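Local atomic coordinates of thiosulfate sulfurtransferase TUM1 (PDB entry 3UTN), a protein that transfers sulfur from NFS1 to UBA4 in the pathway that 2-thiolates the wobble uridine of tRNAs. Residues R129-L134 and P140-L145. Residues are numbered along the deposited sequence; the frame is centred on the assembly and turned at random.
With DMS (dimethyl sulfoxide), chain B.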
ATOM      1  N   ARG A 129       0.633   1.259   1.107  1.00 18.33           N
ATOM      2  CA  ARG A 129       1.516   1.639   0.025  1.00 19.03           C
ATOM      3  C   ARG A 129       2.702   2.396   0.582  1.00 18.60           C
ATOM      4  O   ARG A 129       3.846   2.127   0.233  1.00 18.61           O
ATOM      5  CB  ARG A 129       0.777   2.534  -0.961  1.00 19.88           C
ATOM      6  CG  ARG A 129       1.688   3.167  -1.986  1.00 20.54           C
ATOM      7  CD  ARG A 129       2.031   2.142  -3.040  1.00 21.37           C
ATOM      8  NE  ARG A 129       3.067   2.621  -3.932  1.00 21.84           N
ATOM      9  CZ  ARG A 129       3.352   2.057  -5.095  1.00 22.61           C
ATOM     10  NH1 ARG A 129       2.661   1.008  -5.504  1.00 22.99           N
ATOM     11  NH2 ARG A 129       4.319   2.550  -5.851  1.00 23.05           N
ATOM     12  N   CYS A 130       2.408   3.353   1.450  1.00 18.60           N
ATOM     13  CA  CYS A 130       3.432   4.169   2.045  1.00 18.69           C
ATOM     14  C   CYS A 130       4.341   3.371   2.970  1.00 18.10           C
ATOM     15  O   CYS A 130       5.559   3.443   2.851  1.00 17.34           O
ATOM     16  CB  CYS A 130       2.805   5.307   2.814  1.00 19.11           C
ATOM     17  SG  CYS A 130       4.040   6.158   3.789  1.00 20.74           S
ATOM     18  N   ALA A 131       3.749   2.623   3.897  1.00 17.83           N
ATOM     19  CA  ALA A 131       4.529   1.800   4.817  1.00 17.99           C
ATOM     20  C   ALA A 131       5.418   0.888   3.997  1.00 18.25           C
ATOM     21  O   ALA A 131       6.610   0.735   4.256  1.00 18.79           O
ATOM     22  CB  ALA A 131       3.615   0.983   5.710  1.00 17.93           C
ATOM     23  N   TRP A 132       4.819   0.310   2.974  1.00 18.30           N
ATOM     24  CA  TRP A 132       5.516  -0.587   2.104  1.00 19.25           C
ATOM     25  C   TRP A 132       6.620   0.115   1.373  1.00 19.45           C
ATOM     26  O   TRP A 132       7.722  -0.392   1.313  1.00 19.49           O
ATOM     27  CB  TRP A 132       4.519  -1.190   1.167  1.00 19.82           C
ATOM     28  CG  TRP A 132       5.106  -1.976   0.061  1.00 20.78           C
ATOM     29  CD1 TRP A 132       5.613  -3.267   0.106  1.00 21.04           C
ATOM     30  CD2 TRP A 132       5.227  -1.559  -1.318  1.00 20.91           C
ATOM     31  NE1 TRP A 132       6.037  -3.658  -1.129  1.00 21.44           N
ATOM     32  CE2 TRP A 132       5.833  -2.680  -2.030  1.00 21.27           C
ATOM     33  CE3 TRP A 132       4.918  -0.403  -2.012  1.00 21.04           C
ATOM     34  CZ2 TRP A 132       6.105  -2.624  -3.377  1.00 21.19           C
ATOM     35  CZ3 TRP A 132       5.191  -0.362  -3.376  1.00 21.15           C
ATOM     36  CH2 TRP A 132       5.778  -1.444  -4.036  1.00 21.14           C
ATOM     37  N   THR A 133       6.334   1.299   0.846  1.00 19.64           N
ATOM     38  CA  THR A 133       7.348   2.107   0.171  1.00 20.52           C
ATOM     39  C   THR A 133       8.525   2.390   1.096  1.00 20.54           C
ATOM     40  O   THR A 133       9.680   2.198   0.722  1.00 21.11           O
ATOM     41  CB  THR A 133       6.756   3.428  -0.328  1.00 20.27           C
ATOM     42  OG1 THR A 133       5.701   3.133  -1.241  1.00 20.96           O
ATOM     43  CG2 THR A 133       7.820   4.275  -1.030  1.00 20.95           C
ATOM     44  N   LEU A 134       8.219   2.847   2.302  1.00 20.53           N
ATOM     45  CA  LEU A 134       9.233   3.069   3.317  1.00 21.06           C
ATOM     46  C   LEU A 134      10.033   1.808   3.551  1.00 21.32           C
ATOM     47  O   LEU A 134      11.257   1.832   3.527  1.00 20.93           O
ATOM     48  CB  LEU A 134       8.583   3.519   4.619  1.00 20.66           C
ATOM     49  CG  LEU A 134       7.887   4.869   4.513  1.00 20.63           C
ATOM     50  CD1 LEU A 134       7.077   5.101   5.770  1.00 20.81           C
ATOM     51  CD2 LEU A 134       8.901   5.981   4.298  1.00 20.80           C
ATOM     52  N   PRO A 140      14.462   1.093   8.212  1.00 23.22           N
ATOM     53  CA  PRO A 140      14.633   0.010   9.166  1.00 23.15           C
ATOM     54  C   PRO A 140      13.356  -0.287   9.931  1.00 23.03           C
ATOM     55  O   PRO A 140      12.957  -1.441  10.039  1.00 22.95           O
ATOM     56  CB  PRO A 140      15.712   0.546  10.110  1.00 23.37           C
ATOM     57  CG  PRO A 140      16.510   1.471   9.263  1.00 23.68           C
ATOM     58  CD  PRO A 140      15.480   2.142   8.393  1.00 23.40           C
ATOM     59  N   LYS A 141      12.716   0.753  10.446  1.00 23.19           N
ATOM     60  CA  LYS A 141      11.589   0.551  11.330  1.00 22.94           C
ATOM     61  C   LYS A 141      10.385   1.264  10.785  1.00 22.08           C
ATOM     62  O   LYS A 141      10.294   2.492  10.800  1.00 21.04           O
ATOM     63  CB  LYS A 141      11.929   0.992  12.750  1.00 24.78           C
ATOM     64  CG  LYS A 141      13.065   0.175  13.362  1.00 25.38           C
ATOM     65  CD  LYS A 141      13.599   0.805  14.638  1.00 26.76           C
ATOM     66  CE  LYS A 141      14.290   2.134  14.380  1.00 28.09           C
ATOM     67  NZ  LYS A 141      15.470   2.051  13.470  1.00 28.01           N
ATOM     68  N   VAL A 142       9.465   0.467  10.273  1.00 21.35           N
ATOM     69  CA  VAL A 142       8.291   1.001   9.659  1.00 20.43           C
ATOM     70  C   VAL A 142       7.121   0.223  10.190  1.00 20.40           C
ATOM     71  O   VAL A 142       7.099  -1.009  10.186  1.00 19.86           O
ATOM     72  CB  VAL A 142       8.317   0.900   8.128  1.00 20.65           C
ATOM     73  CG1 VAL A 142       7.093   1.592   7.543  1.00 20.21           C
ATOM     74  CG2 VAL A 142       9.585   1.522   7.569  1.00 20.56           C
ATOM     75  N   TYR A 143       6.147   0.971  10.657  1.00 19.58           N
ATOM     76  CA  TYR A 143       4.924   0.378  11.077  1.00 20.02           C
ATOM     77  C   TYR A 143       3.836   0.955  10.251  1.00 19.57           C
ATOM     78  O   TYR A 143       3.917   2.089   9.781  1.00 19.10           O
ATOM     79  CB  TYR A 143       4.681   0.661  12.540  1.00 20.70           C
ATOM     80  CG  TYR A 143       5.653  -0.060  13.422  1.00 21.99           C
ATOM     81  CD1 TYR A 143       5.389  -1.348  13.866  1.00 22.40           C
ATOM     82  CD2 TYR A 143       6.847   0.541  13.798  1.00 22.50           C
ATOM     83  CE1 TYR A 143       6.280  -2.019  14.680  1.00 23.61           C
ATOM     84  CE2 TYR A 143       7.744  -0.121  14.613  1.00 23.80           C
ATOM     85  CZ  TYR A 143       7.454  -1.398  15.050  1.00 24.14           C
ATOM     86  OH  TYR A 143       8.351  -2.056  15.851  1.00 25.49           O
ATOM     87  N   LEU A 144       2.826   0.141  10.047  1.00 19.00           N
ATOM     88  CA  LEU A 144       1.639   0.602   9.430  1.00 18.44           C
ATOM     89  C   LEU A 144       0.670   0.634  10.564  1.00 18.44           C
ATOM     90  O   LEU A 144       0.333  -0.406  11.124  1.00 18.48           O
ATOM     91  CB  LEU A 144       1.180  -0.381   8.375  1.00 18.30           C
ATOM     92  CG  LEU A 144      -0.124   0.018   7.714  1.00 18.28           C
ATOM     93  CD1 LEU A 144       0.064   1.373   7.062  1.00 17.65           C
ATOM     94  CD2 LEU A 144      -0.518  -1.040   6.708  1.00 18.26           C
ATOM     95  N   LEU A 145       0.254   1.835  10.932  1.00 18.33           N
ATOM     96  CA  LEU A 145      -0.729   1.950  11.969  1.00 18.63           C
ATOM     97  C   LEU A 145      -1.966   1.281  11.447  1.00 18.75           C
ATOM     98  O   LEU A 145      -2.407   1.541  10.327  1.00 19.14           O
ATOM     99  CB  LEU A 145      -1.019   3.397  12.323  1.00 18.08           C
ATOM    100  CG  LEU A 145      -2.060   3.531  13.435  1.00 17.51           C
ATOM    101  CD1 LEU A 145      -1.497   3.072  14.769  1.00 17.49           C
ATOM    102  CD2 LEU A 145      -2.513   4.965  13.509  1.00 17.63           C
TER
HETATM  103  S   DMS B 401       9.260  -3.202  10.793  1.00 27.11           S
HETATM  104  O   DMS B 401      10.109  -2.151  10.199  1.00 25.94           O
HETATM  105  C1  DMS B 401      10.250  -4.543  11.175  1.00 27.67           C
HETATM  106  C2  DMS B 401       8.869  -2.731  12.377  1.00 26.49           C
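In the helix that sets Ala-131 against Val-142, the carbonyl oxygen of Arg-129 is gripped from opposite faces of its plane. On one face is the backbone N of Thr-133. On the other is the hydroxyl of the same Thr-133, with Thr-133 OG1 donating to Arg-129 O over 2.6 Å and rising well above the carbonyl plane. The contact with strand 141-145 is apolar. Val-142 is its centre, and both its methyls reach the helix. CG1 is anti to the backbone N (chi1 -175°) and rests on the helix backbone, with Val-142 CG1 3.4 Å from Ala-131 O; it also touches Leu-134. Val-142 CG2 lies 3.7 Å from Leu-134 CB; these two side chains cross at about a right angle. Farther along the strand, Leu-144 CD1 meets the Ala-131 methyl CB at 3.8 Å. The small Ala-131 probably helps the helix approach; the axes of the short segments come within 7.9 Å and run nearly antiparallel, at 172°. Tyr-143 points away from the helix and touches Ile-30 and Ile-115. A dimethyl sulfoxide molecule, probably from the crystallisation liquor, sits beside it: Val-142 N donates an almost straight bond of 2.7 Å to DMS O, and DMS C2 lies over one ring face of Tyr-143, offset toward the rim. With only a methyl at Tyr-143, as in an alanine, the dimethyl sulfoxide would probably lose its ring face and Ile-30 and Ile-115 a packing partner. The contact belongs to the beta-alpha-beta unit 115-119, 127-136, 141-145 of the first rhodanese domain. Strand 141-145 runs between parallel strands 28-30 and 115-119, and Leu-134 also packs on the latter. The far side of the helix faces the second domain, where Arg-129 and Trp-132 pack on helix 286-297 and Arg-129 forms a salt bridge with Asp-307.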